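Local coordinates for dihydrodipicolinate reductase N-terminus domain-containing protein (Mycobacterium smegmatis, PDB 6IAQ) that acts as an NADP-dependent amine dehydrogenase, a native enzyme of a family that carries out the asymmetric reductive amination of ketones, at residues 136-141 with 308-313; 77-82 with 102-107; 223-228 with 253-258; 161-166 with 265-270. All coordinates share one frame; numbering follows the deposited sequence.

Interaction 1 of 4, residues 136-141 with 308-313. With NAP (NADP nicotinamide-adenine-dinucleotide phosphate), chain F.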
# COMPACT_ATOMS: atom_id res chain seq x y z
N THR A 136 -18.88 -8.46 -1.29
CA THR A 136 -17.65 -7.66 -1.56
C THR A 136 -17.14 -7.94 -2.98
O THR A 136 -16.86 -9.11 -3.27
CB THR A 136 -16.56 -7.95 -0.53
OG1 THR A 136 -17.04 -7.55 0.77
CG2 THR A 136 -15.26 -7.25 -0.85
N GLY A 137 -17.04 -6.91 -3.80
CA GLY A 137 -16.29 -6.93 -5.07
C GLY A 137 -14.81 -6.75 -4.83
O GLY A 137 -14.43 -5.74 -4.20
N THR A 138 -13.99 -7.68 -5.34
CA THR A 138 -12.52 -7.61 -5.24
C THR A 138 -11.93 -8.13 -6.56
O THR A 138 -12.65 -8.12 -7.58
CB THR A 138 -12.04 -8.32 -3.98
OG1 THR A 138 -10.62 -8.28 -3.89
CG2 THR A 138 -12.51 -9.75 -3.92
N GLY A 139 -10.67 -8.55 -6.52
CA GLY A 139 -9.88 -8.93 -7.70
C GLY A 139 -8.63 -8.08 -7.80
O GLY A 139 -8.14 -7.55 -6.73
N TYR A 140 -8.13 -7.94 -9.03
CA TYR A 140 -6.82 -7.29 -9.30
C TYR A 140 -6.82 -5.87 -8.71
O TYR A 140 -5.83 -5.45 -8.06
CB TYR A 140 -6.53 -7.26 -10.80
CG TYR A 140 -5.28 -6.46 -11.11
CD1 TYR A 140 -4.04 -6.92 -10.69
CD2 TYR A 140 -5.35 -5.22 -11.71
CE1 TYR A 140 -2.89 -6.18 -10.89
CE2 TYR A 140 -4.21 -4.48 -11.96
CZ TYR A 140 -2.98 -4.95 -11.52
OH TYR A 140 -1.86 -4.21 -11.76
N GLN A 141 -7.91 -5.14 -8.93
CA GLN A 141 -8.00 -3.68 -8.66
C GLN A 141 -7.80 -3.39 -7.17
O GLN A 141 -7.33 -2.27 -6.85
CB GLN A 141 -9.34 -3.06 -9.10
CG GLN A 141 -9.97 -3.67 -10.35
CD GLN A 141 -11.00 -4.69 -9.93
OE1 GLN A 141 -10.64 -5.69 -9.31
NE2 GLN A 141 -12.28 -4.37 -10.12
N THR A 308 -5.42 -14.41 -6.08
CA THR A 308 -4.85 -14.33 -4.70
C THR A 308 -5.61 -13.28 -3.90
O THR A 308 -5.86 -13.53 -2.73
CB THR A 308 -3.36 -13.97 -4.66
OG1 THR A 308 -3.18 -12.67 -5.25
CG2 THR A 308 -2.54 -15.05 -5.32
N GLN A 309 -5.99 -12.16 -4.51
CA GLN A 309 -6.67 -11.10 -3.73
C GLN A 309 -8.06 -11.57 -3.31
O GLN A 309 -8.40 -11.38 -2.13
CB GLN A 309 -6.63 -9.79 -4.48
CG GLN A 309 -5.22 -9.19 -4.47
CD GLN A 309 -5.19 -7.88 -5.20
OE1 GLN A 309 -5.46 -6.84 -4.62
NE2 GLN A 309 -4.90 -7.94 -6.48
N MET A 310 -8.84 -12.18 -4.22
CA MET A 310 -10.18 -12.69 -3.85
C MET A 310 -10.02 -13.74 -2.74
O MET A 310 -10.78 -13.71 -1.79
CB MET A 310 -10.95 -13.30 -5.04
CG MET A 310 -12.32 -13.80 -4.62
SD MET A 310 -13.52 -13.90 -6.01
CE MET A 310 -12.66 -15.18 -6.91
N VAL A 311 -9.08 -14.65 -2.87
CA VAL A 311 -8.86 -15.73 -1.86
C VAL A 311 -8.47 -15.10 -0.52
O VAL A 311 -9.14 -15.41 0.49
CB VAL A 311 -7.83 -16.75 -2.35
CG1 VAL A 311 -7.40 -17.72 -1.25
CG2 VAL A 311 -8.38 -17.52 -3.55
N ASN A 312 -7.48 -14.20 -0.52
CA ASN A 312 -6.90 -13.63 0.73
C ASN A 312 -7.96 -12.71 1.36
O ASN A 312 -7.86 -12.46 2.58
CB ASN A 312 -5.56 -12.94 0.48
CG ASN A 312 -4.46 -13.89 0.03
OD1 ASN A 312 -4.58 -15.11 0.17
ND2 ASN A 312 -3.38 -13.35 -0.52
N ARG A 313 -8.99 -12.30 0.60
CA ARG A 313 -10.11 -11.49 1.15
C ARG A 313 -11.15 -12.35 1.89
O ARG A 313 -11.97 -11.78 2.63
CB ARG A 313 -10.82 -10.68 0.06
CG ARG A 313 -10.18 -9.36 -0.33
CD ARG A 313 -9.94 -8.46 0.86
NE ARG A 313 -9.47 -7.14 0.49
CZ ARG A 313 -9.01 -6.24 1.37
NH1 ARG A 313 -8.95 -6.51 2.68
NH2 ARG A 313 -8.61 -5.06 0.92
PA NAP F . -14.77 -17.26 -18.02
O1A NAP F . -13.64 -18.18 -18.15
O2A NAP F . -15.72 -16.89 -19.20
O5B NAP F . -15.67 -17.82 -16.79
C5B NAP F . -17.01 -17.38 -16.54
C4B NAP F . -17.77 -18.52 -15.88
O4B NAP F . -19.10 -18.13 -15.53
C3B NAP F . -17.91 -19.80 -16.75
O3B NAP F . -17.46 -20.87 -15.88
C2B NAP F . -19.40 -19.98 -17.02
O2B NAP F . -19.85 -21.35 -16.95
C1B NAP F . -19.94 -19.30 -15.80
N9A NAP F . -21.31 -18.80 -15.85
C8A NAP F . -21.86 -17.90 -16.69
N7A NAP F . -23.12 -17.68 -16.30
C5A NAP F . -23.33 -18.38 -15.16
C6A NAP F . -24.43 -18.59 -14.18
N6A NAP F . -25.60 -18.00 -14.33
N1A NAP F . -24.21 -19.41 -13.15
C2A NAP F . -23.04 -20.05 -12.93
N3A NAP F . -21.99 -19.91 -13.76
C4A NAP F . -22.13 -19.13 -14.87
O3 NAP F . -14.29 -15.79 -17.46
PN NAP F . -13.13 -15.54 -16.31
O1N NAP F . -11.80 -15.15 -16.89
O2N NAP F . -13.14 -16.63 -15.30
O5D NAP F . -13.87 -14.22 -15.79
C5D NAP F . -15.11 -14.18 -15.07
C4D NAP F . -15.55 -12.80 -14.66
O4D NAP F . -14.57 -12.29 -13.70
C3D NAP F . -15.64 -11.88 -15.84
O3D NAP F . -16.78 -11.04 -15.79
C2D NAP F . -14.36 -11.05 -15.72
O2D NAP F . -14.54 -9.78 -16.37
C1D NAP F . -14.17 -11.01 -14.17
N1N NAP F . -12.77 -10.76 -13.79
C2N NAP F . -12.53 -9.80 -12.93
C3N NAP F . -11.22 -9.49 -12.59
C7N NAP F . -10.90 -8.43 -11.56
O7N NAP F . -9.71 -8.12 -11.46
N7N NAP F . -11.86 -7.88 -10.79
C4N NAP F . -10.18 -10.23 -13.17
C5N NAP F . -10.46 -11.25 -14.07
C6N NAP F . -11.78 -11.48 -14.35
P2B NAP F . -19.33 -22.48 -17.96
O1X NAP F . -17.88 -22.74 -17.67
O2X NAP F . -20.06 -23.75 -17.52
O3X NAP F . -19.73 -21.82 -19.28

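Interaction 2 of 4, residues 77-82 with 102-107. With NAP (NADP nicotinamide-adenine-dinucleotide phosphate), chain F.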
# COMPACT_ATOMS: atom_id res chain seq x y z
N ILE A 77 -19.18 -19.06 2.50
CA ILE A 77 -18.74 -18.10 1.44
C ILE A 77 -19.02 -18.71 0.05
O ILE A 77 -18.68 -19.91 -0.19
CB ILE A 77 -17.25 -17.71 1.61
CG1 ILE A 77 -16.84 -16.55 0.69
CG2 ILE A 77 -16.35 -18.91 1.40
CD1 ILE A 77 -17.20 -15.20 1.19
N ALA A 78 -19.58 -17.88 -0.82
CA ALA A 78 -19.65 -18.10 -2.28
C ALA A 78 -18.55 -17.26 -2.93
O ALA A 78 -18.47 -16.06 -2.65
CB ALA A 78 -21.01 -17.69 -2.80
N VAL A 79 -17.72 -17.91 -3.73
CA VAL A 79 -16.54 -17.32 -4.41
C VAL A 79 -16.90 -17.19 -5.90
O VAL A 79 -16.99 -18.22 -6.55
CB VAL A 79 -15.30 -18.18 -4.16
CG1 VAL A 79 -14.07 -17.56 -4.77
CG2 VAL A 79 -15.10 -18.43 -2.65
N ILE A 80 -17.25 -15.99 -6.35
CA ILE A 80 -17.96 -15.78 -7.64
C ILE A 80 -16.96 -15.24 -8.68
O ILE A 80 -16.38 -14.15 -8.47
CB ILE A 80 -19.14 -14.83 -7.48
CG1 ILE A 80 -20.07 -15.29 -6.34
CG2 ILE A 80 -19.89 -14.72 -8.80
CD1 ILE A 80 -21.20 -14.33 -6.07
N ALA A 81 -16.83 -15.96 -9.78
CA ALA A 81 -16.10 -15.48 -10.98
C ALA A 81 -16.98 -15.79 -12.20
O ALA A 81 -16.69 -16.82 -12.90
CB ALA A 81 -14.76 -16.12 -11.04
N VAL A 82 -18.01 -14.98 -12.44
CA VAL A 82 -18.93 -15.27 -13.58
C VAL A 82 -19.05 -14.06 -14.50
O VAL A 82 -18.83 -14.29 -15.69
CB VAL A 82 -20.28 -15.92 -13.22
CG1 VAL A 82 -20.30 -16.56 -11.85
CG2 VAL A 82 -21.50 -15.07 -13.51
N ASN A 102 -22.47 -15.29 2.49
CA ASN A 102 -21.42 -14.27 2.21
C ASN A 102 -20.92 -14.50 0.78
O ASN A 102 -20.81 -15.68 0.36
CB ASN A 102 -20.24 -14.38 3.16
CG ASN A 102 -20.63 -14.17 4.62
OD1 ASN A 102 -21.16 -13.13 4.98
ND2 ASN A 102 -20.34 -15.16 5.46
N ALA A 103 -20.62 -13.43 0.05
CA ALA A 103 -20.13 -13.54 -1.34
C ALA A 103 -18.94 -12.61 -1.55
O ALA A 103 -19.03 -11.42 -1.22
CB ALA A 103 -21.24 -13.27 -2.33
N VAL A 104 -17.86 -13.17 -2.07
CA VAL A 104 -16.73 -12.39 -2.64
C VAL A 104 -16.81 -12.62 -4.17
O VAL A 104 -17.06 -13.76 -4.58
CB VAL A 104 -15.42 -12.83 -1.97
CG1 VAL A 104 -15.02 -14.26 -2.30
CG2 VAL A 104 -14.30 -11.86 -2.25
N THR A 105 -16.73 -11.56 -4.96
CA THR A 105 -16.91 -11.64 -6.43
C THR A 105 -15.84 -10.83 -7.17
O THR A 105 -15.45 -9.76 -6.67
CB THR A 105 -18.31 -11.19 -6.83
OG1 THR A 105 -18.48 -11.39 -8.24
CG2 THR A 105 -18.61 -9.75 -6.50
N LEU A 106 -15.48 -11.30 -8.37
CA LEU A 106 -14.55 -10.58 -9.28
C LEU A 106 -15.29 -9.50 -10.04
O LEU A 106 -14.59 -8.77 -10.77
CB LEU A 106 -13.89 -11.58 -10.23
CG LEU A 106 -12.91 -12.53 -9.57
CD1 LEU A 106 -12.22 -13.36 -10.61
CD2 LEU A 106 -11.94 -11.78 -8.64
N SER A 107 -16.63 -9.41 -9.95
CA SER A 107 -17.40 -8.41 -10.74
C SER A 107 -16.73 -7.02 -10.62
O SER A 107 -16.71 -6.48 -9.52
CB SER A 107 -18.86 -8.37 -10.35
OG SER A 107 -19.50 -9.58 -10.72
PA NAP F . -14.77 -17.26 -18.02
O1A NAP F . -13.64 -18.18 -18.15
O2A NAP F . -15.72 -16.89 -19.20
O5B NAP F . -15.67 -17.82 -16.79
C5B NAP F . -17.01 -17.38 -16.54
C4B NAP F . -17.77 -18.52 -15.88
O4B NAP F . -19.10 -18.13 -15.53
C3B NAP F . -17.91 -19.80 -16.75
O3B NAP F . -17.46 -20.87 -15.88
C2B NAP F . -19.40 -19.98 -17.02
O2B NAP F . -19.85 -21.35 -16.95
C1B NAP F . -19.94 -19.30 -15.80
N9A NAP F . -21.31 -18.80 -15.85
C8A NAP F . -21.86 -17.90 -16.69
N7A NAP F . -23.12 -17.68 -16.30
C5A NAP F . -23.33 -18.38 -15.16
C6A NAP F . -24.43 -18.59 -14.18
N6A NAP F . -25.60 -18.00 -14.33
N1A NAP F . -24.21 -19.41 -13.15
C2A NAP F . -23.04 -20.05 -12.93
N3A NAP F . -21.99 -19.91 -13.76
C4A NAP F . -22.13 -19.13 -14.87
O3 NAP F . -14.29 -15.79 -17.46
PN NAP F . -13.13 -15.54 -16.31
O1N NAP F . -11.80 -15.15 -16.89
O2N NAP F . -13.14 -16.63 -15.30
O5D NAP F . -13.87 -14.22 -15.79
C5D NAP F . -15.11 -14.18 -15.07
C4D NAP F . -15.55 -12.80 -14.66
O4D NAP F . -14.57 -12.29 -13.70
C3D NAP F . -15.64 -11.88 -15.84
O3D NAP F . -16.78 -11.04 -15.79
C2D NAP F . -14.36 -11.05 -15.72
O2D NAP F . -14.54 -9.78 -16.37
C1D NAP F . -14.17 -11.01 -14.17
N1N NAP F . -12.77 -10.76 -13.79
C2N NAP F . -12.53 -9.80 -12.93
C3N NAP F . -11.22 -9.49 -12.59
C7N NAP F . -10.90 -8.43 -11.56
O7N NAP F . -9.71 -8.12 -11.46
N7N NAP F . -11.86 -7.88 -10.79
C4N NAP F . -10.18 -10.23 -13.17
C5N NAP F . -10.46 -11.25 -14.07
C6N NAP F . -11.78 -11.48 -14.35
P2B NAP F . -19.33 -22.48 -17.96
O1X NAP F . -17.88 -22.74 -17.67
O2X NAP F . -20.06 -23.75 -17.52
O3X NAP F . -19.73 -21.82 -19.28
O HOH W 1 -17.93 -12.43 -11.08

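Interaction 3 of 4, residues 223-228 with 253-258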
# COMPACT_ATOMS: atom_id res chain seq x y z
N THR A 223 -15.80 12.71 -16.71
CA THR A 223 -15.67 12.50 -18.18
C THR A 223 -15.05 11.13 -18.46
O THR A 223 -14.46 10.53 -17.55
CB THR A 223 -14.84 13.62 -18.83
OG1 THR A 223 -13.65 13.80 -18.05
CG2 THR A 223 -15.64 14.91 -18.93
N THR A 224 -15.21 10.65 -19.69
CA THR A 224 -14.86 9.28 -20.11
C THR A 224 -14.74 9.25 -21.62
O THR A 224 -15.46 10.01 -22.27
CB THR A 224 -15.89 8.25 -19.63
OG1 THR A 224 -15.34 6.97 -19.92
CG2 THR A 224 -17.25 8.41 -20.28
N ALA A 225 -13.89 8.38 -22.15
CA ALA A 225 -13.76 8.12 -23.60
C ALA A 225 -13.17 6.72 -23.78
O ALA A 225 -12.43 6.24 -22.89
CB ALA A 225 -12.91 9.16 -24.27
N THR A 226 -13.51 6.09 -24.89
CA THR A 226 -13.10 4.72 -25.23
C THR A 226 -12.75 4.68 -26.70
O THR A 226 -13.48 5.29 -27.49
CB THR A 226 -14.19 3.70 -24.90
OG1 THR A 226 -14.41 3.79 -23.50
CG2 THR A 226 -13.82 2.29 -25.33
N ARG A 227 -11.67 3.98 -27.05
CA ARG A 227 -11.31 3.70 -28.45
C ARG A 227 -10.98 2.22 -28.56
O ARG A 227 -10.52 1.59 -27.61
CB ARG A 227 -10.14 4.60 -28.87
CG ARG A 227 -8.85 4.34 -28.10
CD ARG A 227 -7.64 4.71 -28.94
NE ARG A 227 -6.38 4.19 -28.41
CZ ARG A 227 -5.68 4.74 -27.41
NH1 ARG A 227 -6.13 5.80 -26.76
NH2 ARG A 227 -4.53 4.20 -27.05
N PRO A 228 -11.24 1.61 -29.74
CA PRO A 228 -10.92 0.21 -29.93
C PRO A 228 -9.40 0.05 -30.04
O PRO A 228 -8.72 0.98 -30.46
CB PRO A 228 -11.60 -0.12 -31.26
CG PRO A 228 -11.58 1.22 -32.01
CD PRO A 228 -11.85 2.23 -30.93
N THR A 253 -9.40 0.50 -25.07
CA THR A 253 -8.75 1.39 -24.10
C THR A 253 -9.78 2.43 -23.65
O THR A 253 -10.36 3.09 -24.51
CB THR A 253 -7.47 2.01 -24.69
OG1 THR A 253 -6.60 0.94 -25.07
CG2 THR A 253 -6.84 2.99 -23.72
N ASP A 254 -9.98 2.54 -22.35
CA ASP A 254 -10.82 3.58 -21.71
C ASP A 254 -9.90 4.62 -21.08
O ASP A 254 -8.85 4.24 -20.60
CB ASP A 254 -11.71 3.03 -20.59
CG ASP A 254 -12.68 1.93 -20.97
OD1 ASP A 254 -13.33 2.05 -22.03
OD2 ASP A 254 -12.78 0.95 -20.18
N ILE A 255 -10.37 5.85 -20.98
CA ILE A 255 -9.79 6.91 -20.11
C ILE A 255 -10.95 7.55 -19.35
O ILE A 255 -11.95 7.89 -19.98
CB ILE A 255 -8.95 7.92 -20.92
CG1 ILE A 255 -8.33 8.97 -19.99
CG2 ILE A 255 -9.75 8.56 -22.02
CD1 ILE A 255 -7.05 9.59 -20.56
N ASP A 256 -10.85 7.55 -18.04
CA ASP A 256 -11.85 8.09 -17.10
C ASP A 256 -11.18 9.20 -16.30
O ASP A 256 -9.99 9.08 -15.98
CB ASP A 256 -12.40 6.99 -16.19
CG ASP A 256 -13.30 6.06 -16.98
OD1 ASP A 256 -14.42 6.52 -17.35
OD2 ASP A 256 -12.85 4.94 -17.29
N ARG A 257 -11.95 10.23 -15.99
CA ARG A 257 -11.46 11.43 -15.28
C ARG A 257 -12.54 11.94 -14.35
O ARG A 257 -13.71 12.08 -14.79
CB ARG A 257 -11.10 12.50 -16.31
CG ARG A 257 -10.61 13.81 -15.72
CD ARG A 257 -10.41 14.77 -16.88
NE ARG A 257 -9.18 15.51 -16.76
CZ ARG A 257 -9.07 16.69 -16.16
NH1 ARG A 257 -10.12 17.29 -15.64
NH2 ARG A 257 -7.89 17.28 -16.10
N ILE A 258 -12.17 12.19 -13.10
CA ILE A 258 -13.05 12.82 -12.10
C ILE A 258 -12.31 14.03 -11.52
O ILE A 258 -11.22 13.85 -10.94
CB ILE A 258 -13.46 11.82 -11.02
CG1 ILE A 258 -14.19 10.61 -11.63
CG2 ILE A 258 -14.29 12.53 -9.95
CD1 ILE A 258 -14.73 9.64 -10.60
O HOH W 2 -15.54 8.25 -15.93
O HOH W 3 -13.79 15.42 -15.50

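Interaction 4 of 4, residues 161-166 with 265-270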
# COMPACT_ATOMS: atom_id res chain seq x y z
N THR A 161 -2.96 16.14 -9.23
CA THR A 161 -3.44 15.09 -10.16
C THR A 161 -2.94 13.72 -9.70
O THR A 161 -1.73 13.56 -9.45
CB THR A 161 -2.97 15.36 -11.58
OG1 THR A 161 -3.26 16.72 -11.85
CG2 THR A 161 -3.69 14.51 -12.60
N VAL A 162 -3.85 12.74 -9.69
CA VAL A 162 -3.52 11.29 -9.60
C VAL A 162 -3.80 10.68 -10.97
O VAL A 162 -4.97 10.76 -11.44
CB VAL A 162 -4.32 10.59 -8.49
CG1 VAL A 162 -3.93 9.12 -8.39
CG2 VAL A 162 -4.15 11.30 -7.15
N ARG A 163 -2.77 10.09 -11.61
CA ARG A 163 -2.86 9.54 -12.97
C ARG A 163 -2.42 8.07 -12.94
O ARG A 163 -1.31 7.79 -12.46
CB ARG A 163 -2.00 10.35 -13.95
CG ARG A 163 -2.49 11.76 -14.19
CD ARG A 163 -2.34 12.16 -15.65
NE ARG A 163 -1.01 12.67 -15.90
CZ ARG A 163 -0.70 13.96 -16.04
NH1 ARG A 163 0.55 14.31 -16.26
NH2 ARG A 163 -1.64 14.90 -15.98
N GLY A 164 -3.27 7.19 -13.47
CA GLY A 164 -2.97 5.76 -13.60
C GLY A 164 -2.99 5.33 -15.05
O GLY A 164 -3.81 5.86 -15.85
N LYS A 165 -2.14 4.37 -15.37
CA LYS A 165 -2.04 3.75 -16.69
C LYS A 165 -1.89 2.25 -16.46
O LYS A 165 -1.00 1.86 -15.68
CB LYS A 165 -0.87 4.32 -17.50
CG LYS A 165 -0.88 3.90 -18.96
CD LYS A 165 0.16 4.57 -19.86
CE LYS A 165 1.57 4.16 -19.53
NZ LYS A 165 2.43 4.08 -20.75
N ALA A 166 -2.77 1.46 -17.08
CA ALA A 166 -2.83 0.00 -16.88
C ALA A 166 -3.06 -0.69 -18.21
O ALA A 166 -3.79 -0.17 -19.09
CB ALA A 166 -3.89 -0.32 -15.85
N VAL A 265 -7.61 16.11 -9.06
CA VAL A 265 -8.16 15.48 -10.29
C VAL A 265 -7.62 14.06 -10.35
O VAL A 265 -6.40 13.86 -10.10
CB VAL A 265 -7.76 16.29 -11.53
CG1 VAL A 265 -8.19 15.59 -12.80
CG2 VAL A 265 -8.29 17.72 -11.44
N PHE A 266 -8.48 13.11 -10.69
CA PHE A 266 -8.13 11.69 -10.87
C PHE A 266 -8.33 11.31 -12.33
O PHE A 266 -9.39 11.65 -12.91
CB PHE A 266 -9.00 10.82 -9.97
CG PHE A 266 -8.84 11.12 -8.51
CD1 PHE A 266 -9.49 12.20 -7.93
CD2 PHE A 266 -8.03 10.33 -7.72
CE1 PHE A 266 -9.32 12.48 -6.59
CE2 PHE A 266 -7.88 10.61 -6.38
CZ PHE A 266 -8.55 11.67 -5.81
N GLU A 267 -7.36 10.59 -12.89
CA GLU A 267 -7.42 10.14 -14.29
C GLU A 267 -6.84 8.73 -14.39
O GLU A 267 -5.79 8.46 -13.79
CB GLU A 267 -6.70 11.13 -15.21
CG GLU A 267 -6.99 10.89 -16.67
CD GLU A 267 -6.61 12.02 -17.62
OE1 GLU A 267 -7.36 13.00 -17.72
OE2 GLU A 267 -5.56 11.91 -18.23
N PHE A 268 -7.52 7.85 -15.13
CA PHE A 268 -7.12 6.43 -15.26
C PHE A 268 -7.36 5.95 -16.69
O PHE A 268 -8.51 5.96 -17.17
CB PHE A 268 -7.85 5.60 -14.20
CG PHE A 268 -7.54 4.13 -14.24
CD1 PHE A 268 -6.24 3.68 -14.13
CD2 PHE A 268 -8.56 3.19 -14.30
CE1 PHE A 268 -5.94 2.33 -14.14
CE2 PHE A 268 -8.27 1.84 -14.33
CZ PHE A 268 -6.97 1.40 -14.24
N GLU A 269 -6.30 5.52 -17.34
CA GLU A 269 -6.35 4.93 -18.69
C GLU A 269 -6.06 3.44 -18.57
O GLU A 269 -5.03 3.06 -17.94
CB GLU A 269 -5.35 5.64 -19.60
CG GLU A 269 -5.20 5.00 -20.95
CD GLU A 269 -4.19 5.70 -21.84
OE1 GLU A 269 -3.08 5.91 -21.39
OE2 GLU A 269 -4.54 6.07 -22.96
N MET A 270 -6.96 2.62 -19.13
CA MET A 270 -6.89 1.15 -19.01
C MET A 270 -7.13 0.52 -20.37
O MET A 270 -8.15 0.80 -21.01
CB MET A 270 -7.93 0.66 -17.99
CG MET A 270 -7.79 -0.80 -17.66
SD MET A 270 -9.39 -1.47 -17.11
CE MET A 270 -10.15 -1.58 -18.73

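Interaction 1 of 4, residues 136-141 with 308-313
The nicotinamide end of the NADP pocket is where this contact lies: the turn after strand 134-137 holds the cofactor's carboxamide on one side and packs on helix 302-312 on the other. Tyr-140 N donates to O7N of NAP at 2.9 Å, while N7N of NAP donates to Gln-141 OE1, so both polar atoms of the carboxamide are gripped and its rotation is fixed. A CB at Gly-139 would collide with N7N of NAP and, at this backbone conformation, also with the carbonyl O of Thr-138. From the helix, Gln-309 reaches the turn with CG anti to its carbonyl carbon (chi1 -73°) and the chain extended beyond. Gln-309 NE2 donates to Tyr-140 O at 3.1 Å, 36° out of the carbonyl plane at a C=O...N angle of 103°, and also bonds Thr-305 O, while OE1 is bonded to Thr-143. The Thr-138 side chain crosses those of Met-310 and Arg-313 obliquely, its CG2 3.8 Å from Met-310 CA; its OG1 bonds Asp-142. That aspartate's salt bridge with Arg-313 NE ties Arg-313 to helix 141-153. Helix 17-28 packs on Met-310, and Thr-155 of the second subunit on Gln-309.

Interaction 2 of 4, residues 77-82 with 102-107
Strands 77-80 and 102-105 run parallel, their axes 4.5 Å apart at closest approach and crossing at -19°, with Ala-78 facing Ala-103, Val-79 facing Val-104 and Ile-80 facing Thr-105. Four backbone bonds alternate between them: Ala-78 N to Asn-102 O (172° at the hydrogen), Val-104 N to Ala-78 O, Ile-80 N to Val-104 O, and Leu-106 N to Ile-80 O, the last carrying the pairing one step past the strands. On the face bearing Ile-77, Val-79 and Val-104, Ile-77 sets CG1 anti to its backbone N (chi1 -170°), which brings CD1 across Asn-102 at about a right angle, 3.7 Å from its CB. Val-79 and Val-104 lie side by side, CG2 of Val-79 4.2 Å from CG1 of Val-104. On the face of Ala-78, Ile-80 and Thr-105, Ile-80 turns CG1 beside its backbone N, so that CD1 lies 3.9 Å from CB of Ala-103. Thr-105 crosses it obliquely, OG1 3.6 Å from Ile-80 CB. A water accepts from Val-82 N and bonds Thr-105 OG1, bridging the two segments where they diverge. Beyond the strand ends, N7N of NAP donates to Leu-106 O at 2.9 Å, and Val-82 CB comes 3.4 Å from O4B of NAP. Helix 86-98 makes the crossover of this Rossmann beta-alpha-beta unit and covers Ala-78 and Ile-80; helices 17-28 and 302-312 cover Val-79 on the other face; within the sheet the pair lies between strands 9-13 and 134-137.

Interaction 3 of 4, residues 223-228 with 253-258
The side chain of Asp-254 projects from strand 249-260 where it pairs antiparallel with strand 219-230, an edge strand of the mixed sheet within this chain. Its CB lies 4.0 Å from Ala-225 O. With CG beside the backbone N (chi1 -58°), the carboxylate leans across, putting Asp-254 CG 3.6 Å from Thr-226 OG1. At the tip, Asp-254 OD1 accepts from Thr-226 OG1 at 2.5 Å through its anti lone pair. OD1 also forms a salt bridge with Arg-199, whose guanidinium bonds Thr-226 OG1 as well, so one arginine grips both partners of this non-hydrogen-bonded pair and would be expected to favour a charged carboxylate. Two residues on, Thr-224 OG1, anti to its backbone N, donates to Asp-256 OD1 from 42° above the carboxylate plane, and OD2 is bonded to Thr-202. Between these pairs, Ala-225 and Ile-255 exchange two backbone bonds, the shorter being Ile-255 N to Ala-225 O at 2.8 Å. The opposite face carries Arg-227, whose chain is extended; Thr-253 CG2 lies 4.0 Å above the Arg-227 guanidinium plane, offset toward its rim. Near the other end a water donates to both Thr-223 O, at 3.0 Å, and Asp-256 OD1, at 2.5 Å.

Interaction 4 of 4, residues 161-166 with 265-270
Val-162 and Phe-266 stand side by side and point the same way, with Val-162 CB 3.8 Å from CD2 of the Phe-266 ring. Phe-266 holds CG beside its backbone N, whereas Phe-268 places CG anti to it (chi1 179°), which brings the second ring toward the neighbouring strand. Gly-164 CA meets that ring at its edge, in plane, and a CB there would clash with CD1 of Phe-268; CE1 of Phe-268 continues to Ala-166 CB at 3.8 Å. These residues share one face of a parallel pair within the mixed sheet of the C-terminal domain, strands 158-169 and 265-273, whose segments run 7° apart. Five backbone bonds join them, among them Glu-269 N to Gly-164 O at 2.9 Å. On the opposite face, Arg-163 lies alongside Glu-267, planes of guanidinium and carboxylate 33° apart, yet Arg-163 NE stays 5.2 Å from Glu-267 OE2; each has another partner, Arg-163 with Glu-288 and Glu-267 with Arg-257. Lys-165 likewise runs beside Glu-269, Lys-165 CD being 3.8 Å from Glu-269 OE1. Lys-165 NZ is 5.8 Å from Glu-269 OE1. Trp-145 from helix 141-153 meets Phe-268 edge-to-face, and Trp-285 of strand 282-288 meets the same ring nearly parallel.

How the interactions relate
Interactions 1 and 2 form the buried, cofactor-binding half: their centres lie about 9 Å apart, both touch NAP, and strand 102-105 is hydrogen-bonded to the neighbouring strand 134-137, with Met-310 packing on Val-79. Interaction 2 is backbone bonds and apolar packing, whereas interaction 1 depends on buried polar side chains, an amide to a backbone carbonyl. Interactions 3 and 4 share another sheet, joined where strands 249-260 and 265-273 pair, as in Asp-254 N with Met-270 O. Both are only partly buried: interaction 3 adds threonine-aspartate bonds to its backbone pairing, while interaction 4 has aromatic packing on one face and charged side chains on the other. Interaction 3 stays about 11 Å from interaction 1 at nearest atoms, interaction 4 about 6 Å.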